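Local structure of uncharacterized N-acetyltransferase D2E76_00625 (6YCA) at the interface of chains A and B. The protein is a GCN5-related N-acetyltransferase of the Eis family that transfers the acetyl group of acetyl coenzyme A to amines but cannot modify aminoglycosides. Coordinates in Å, arbitrary orientation; residue numbers count along the deposited sequence, not the author numbering. Chains: chain A/B, Uncharacterized N-acetyltransferase D2E76_00625.

The interface of chains A and B. Residues chain A 175, 177, 179, 222, 224, 233, 268, 272; chain B 44, 105-107.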
ATOM      1  N   ILE A 175     -33.252  10.818  21.310  1.00 22.83           N
ATOM      2  CA  ILE A 175     -32.871  10.045  20.137  1.00 22.03           C
ATOM      3  C   ILE A 175     -33.784   8.834  20.020  1.00 23.92           C
ATOM      4  O   ILE A 175     -34.073   8.153  21.014  1.00 26.80           O
ATOM      5  CB  ILE A 175     -31.390   9.637  20.246  1.00 21.64           C
ATOM      6  CG1 ILE A 175     -30.487  10.845  20.001  1.00 20.75           C
ATOM      7  CG2 ILE A 175     -31.052   8.517  19.288  1.00 20.89           C
ATOM      8  CD1 ILE A 175     -30.635  11.438  18.623  1.00 20.49           C
ATOM      9  N   LEU A 177     -34.550   5.351  17.435  1.00 22.89           N
ATOM     10  CA  LEU A 177     -34.160   4.530  16.299  1.00 22.67           C
ATOM     11  C   LEU A 177     -35.384   4.326  15.423  1.00 28.19           C
ATOM     12  O   LEU A 177     -36.443   3.919  15.912  1.00 30.94           O
ATOM     13  CB  LEU A 177     -33.641   3.179  16.785  1.00 23.07           C
ATOM     14  CG  LEU A 177     -32.594   3.238  17.897  1.00 22.76           C
ATOM     15  CD1 LEU A 177     -32.169   1.840  18.314  1.00 24.56           C
ATOM     16  CD2 LEU A 177     -31.395   4.070  17.480  1.00 21.69           C
ATOM     17  N   ASP A 179     -35.034   2.938  11.995  1.00 42.63           N
ATOM     18  CA  ASP A 179     -34.365   2.373  10.826  1.00 35.16           C
ATOM     19  C   ASP A 179     -35.312   1.907   9.727  1.00 32.69           C
ATOM     20  O   ASP A 179     -35.400   2.542   8.671  1.00 34.82           O
ATOM     21  CB  ASP A 179     -33.430   1.244  11.255  1.00 33.87           C
ATOM     22  CG  ASP A 179     -32.614   1.609  12.474  1.00 29.83           C
ATOM     23  OD1 ASP A 179     -32.069   2.736  12.494  1.00 28.84           O
ATOM     24  OD2 ASP A 179     -32.529   0.784  13.410  1.00 27.88           O
ATOM     25  N   TYR A 222     -29.162   2.708   8.390  1.00 20.89           N
ATOM     26  CA  TYR A 222     -29.804   3.030   9.649  1.00 27.36           C
ATOM     27  C   TYR A 222     -30.275   4.475   9.599  1.00 30.11           C
ATOM     28  O   TYR A 222     -29.616   5.338   9.014  1.00 29.76           O
ATOM     29  CB  TYR A 222     -28.823   2.838  10.802  1.00 30.00           C
ATOM     30  CG  TYR A 222     -28.418   1.396  10.988  1.00 31.39           C
ATOM     31  CD1 TYR A 222     -29.306   0.469  11.510  1.00 27.92           C
ATOM     32  CD2 TYR A 222     -27.148   0.958  10.630  1.00 28.63           C
ATOM     33  CE1 TYR A 222     -28.943  -0.850  11.670  1.00 23.03           C
ATOM     34  CE2 TYR A 222     -26.778  -0.362  10.792  1.00 23.20           C
ATOM     35  CZ  TYR A 222     -27.681  -1.257  11.315  1.00 22.99           C
ATOM     36  OH  TYR A 222     -27.325  -2.570  11.480  1.00 25.88           O
ATOM     37  N   VAL A 224     -31.621   7.286  12.292  1.00 28.57           N
ATOM     38  CA  VAL A 224     -31.820   7.701  13.670  1.00 27.27           C
ATOM     39  C   VAL A 224     -32.332   9.131  13.660  1.00 28.03           C
ATOM     40  O   VAL A 224     -31.824   9.981  12.920  1.00 29.06           O
ATOM     41  CB  VAL A 224     -30.513   7.559  14.469  1.00 25.85           C
ATOM     42  CG1 VAL A 224     -30.628   8.249  15.813  1.00 26.97           C
ATOM     43  CG2 VAL A 224     -30.184   6.081  14.642  1.00 21.26           C
ATOM     44  N   TYR A 233     -26.768   6.426   8.444  1.00 18.06           N
ATOM     45  CA  TYR A 233     -25.425   5.861   8.406  1.00 18.54           C
ATOM     46  C   TYR A 233     -25.473   4.397   7.990  1.00 18.95           C
ATOM     47  O   TYR A 233     -26.450   3.692   8.252  1.00 21.54           O
ATOM     48  CB  TYR A 233     -24.663   6.047   9.728  1.00 18.64           C
ATOM     49  CG  TYR A 233     -25.367   5.521  10.959  1.00 18.08           C
ATOM     50  CD1 TYR A 233     -26.276   6.310  11.656  1.00 17.96           C
ATOM     51  CD2 TYR A 233     -25.119   4.238  11.428  1.00 18.69           C
ATOM     52  CE1 TYR A 233     -26.915   5.833  12.791  1.00 19.73           C
ATOM     53  CE2 TYR A 233     -25.751   3.754  12.557  1.00 19.12           C
ATOM     54  CZ  TYR A 233     -26.649   4.553  13.234  1.00 21.00           C
ATOM     55  OH  TYR A 233     -27.280   4.066  14.356  1.00 22.59           O
ATOM     56  N   HIS A 268     -25.000  10.470  19.361  1.00 18.73           N
ATOM     57  CA  HIS A 268     -25.471   9.111  19.120  1.00 18.87           C
ATOM     58  C   HIS A 268     -24.407   8.288  18.412  1.00 21.27           C
ATOM     59  O   HIS A 268     -24.166   7.128  18.769  1.00 22.95           O
ATOM     60  CB  HIS A 268     -26.744   9.135  18.275  1.00 18.81           C
ATOM     61  CG  HIS A 268     -27.103   7.797  17.705  1.00 18.96           C
ATOM     62  ND1 HIS A 268     -27.815   6.851  18.411  1.00 21.25           N
ATOM     63  CD2 HIS A 268     -26.813   7.233  16.508  1.00 18.64           C
ATOM     64  CE1 HIS A 268     -27.966   5.770  17.667  1.00 19.78           C
ATOM     65  NE2 HIS A 268     -27.363   5.974  16.509  1.00 19.19           N
ATOM     66  N   LEU A 272     -22.067   4.800  19.764  1.00 22.76           N
ATOM     67  CA  LEU A 272     -22.491   3.566  19.117  1.00 20.16           C
ATOM     68  C   LEU A 272     -21.467   2.461  19.347  1.00 24.41           C
ATOM     69  O   LEU A 272     -20.309   2.584  18.936  1.00 28.37           O
ATOM     70  CB  LEU A 272     -22.661   3.801  17.621  1.00 19.58           C
ATOM     71  CG  LEU A 272     -24.058   3.563  17.069  1.00 23.04           C
ATOM     72  CD1 LEU A 272     -24.358   4.550  15.951  1.00 34.92           C
ATOM     73  CD2 LEU A 272     -24.186   2.139  16.589  1.00 23.84           C
TER
ATOM     74  N   ARG B  44     -29.305  -4.944  15.267  1.00 20.07           N
ATOM     75  CA  ARG B  44     -29.051  -3.533  15.541  1.00 19.39           C
ATOM     76  C   ARG B  44     -27.826  -3.360  16.421  1.00 22.97           C
ATOM     77  O   ARG B  44     -27.007  -2.460  16.195  1.00 27.72           O
ATOM     78  CB  ARG B  44     -30.261  -2.918  16.247  1.00 19.32           C
ATOM     79  CG  ARG B  44     -30.385  -1.394  16.148  1.00 19.57           C
ATOM     80  CD  ARG B  44     -30.007  -0.880  14.785  1.00 20.15           C
ATOM     81  NE  ARG B  44     -30.262   0.550  14.616  1.00 29.06           N
ATOM     82  CZ  ARG B  44     -29.369   1.509  14.841  1.00 29.09           C
ATOM     83  NH1 ARG B  44     -28.147   1.204  15.260  1.00 34.80           N
ATOM     84  NH2 ARG B  44     -29.697   2.777  14.643  1.00 22.79           N
ATOM     85  N   LEU B 105     -29.804  -2.565  22.535  1.00 20.92           N
ATOM     86  CA  LEU B 105     -29.939  -1.432  21.634  1.00 21.55           C
ATOM     87  C   LEU B 105     -29.123  -0.254  22.159  1.00 21.45           C
ATOM     88  O   LEU B 105     -29.008  -0.072  23.376  1.00 22.68           O
ATOM     89  CB  LEU B 105     -31.412  -1.031  21.527  1.00 22.91           C
ATOM     90  CG  LEU B 105     -32.342  -2.052  20.864  1.00 24.37           C
ATOM     91  CD1 LEU B 105     -33.767  -1.536  20.785  1.00 25.17           C
ATOM     92  CD2 LEU B 105     -31.832  -2.417  19.480  1.00 27.87           C
ATOM     93  N   PRO B 106     -28.535   0.559  21.279  1.00 21.60           N
ATOM     94  CA  PRO B 106     -27.731   1.694  21.758  1.00 24.70           C
ATOM     95  C   PRO B 106     -28.521   2.706  22.575  1.00 27.24           C
ATOM     96  O   PRO B 106     -27.914   3.500  23.306  1.00 24.59           O
ATOM     97  CB  PRO B 106     -27.180   2.308  20.463  1.00 26.69           C
ATOM     98  CG  PRO B 106     -28.113   1.844  19.394  1.00 22.54           C
ATOM     99  CD  PRO B 106     -28.549   0.476  19.810  1.00 21.91           C
ATOM    100  N   THR B 107     -29.849   2.701  22.478  1.00 23.55           N
ATOM    101  CA  THR B 107     -30.696   3.581  23.272  1.00 24.73           C
ATOM    102  C   THR B 107     -30.906   3.093  24.703  1.00 24.76           C
ATOM    103  O   THR B 107     -31.636   3.741  25.462  1.00 25.95           O
ATOM    104  CB  THR B 107     -32.042   3.792  22.572  1.00 25.89           C
ATOM    105  OG1 THR B 107     -32.592   2.522  22.199  1.00 25.97           O
ATOM    106  CG2 THR B 107     -31.880   4.655  21.344  1.00 26.41           C
TER
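The guanidinium of B:Arg44 lies between two groups of chain A: on one face the ring rim of A:Tyr222, whose CD1 is 3.2 Å above the guanidinium plane, on the other the methyl CD1 of A:Leu177. Ring and guanidinium planes differ by 38°, so the tyrosine leans over the arginine without stacking flat. At the guanidinium edge, in plane, lie OD2 of A:Asp179 and CG2 of A:Val224. CG of A:Asp179 lies at the edge of the A:Tyr222 ring, CB of A:Tyr222 is over the rim of one A:Tyr233 face, and CG1 of A:Val224 is centred over one face of A:His268, whose edge meets CZ of A:Tyr233. The carboxylate is gripped side-on: NE of B:Arg44 donates to OD2 of A:Asp179 at 2.6 Å, a salt bridge that meets the carboxylate from above its plane, while NH2 of B:Arg44 reaches the syn lone pair of OD1 of A:Asp179 at 3.2 Å. The two planes are 47° apart, evidence of a twisted pair. NH2 of B:Arg44 also donates to the phenol OH of A:Tyr233 at 2.8 Å. That hydroxyl shares a nearly straight hydrogen bond, donor undecided, with NE2 of A:His268 (2.9 Å), a second-shell partner that probably helps to hold it; the guanidinium nearby may disfavour a charged imidazole. A bend at chi2 turns the B:Arg44 head into chain A. Next to this, CG2 of B:Thr107 meets CG of A:Leu177 tip to tip at 3.8 Å, an apolar flank joined by B:Pro106. B:Arg44 projects from near the end of helix 32-46 and its neighbours from 3-10 helix 106-108; they dock on strands 176-177, 222-226 and 229-235, helix 259-270 and the loop of A:Asp179, in a possibly non-biological contact that is not an exact two-fold.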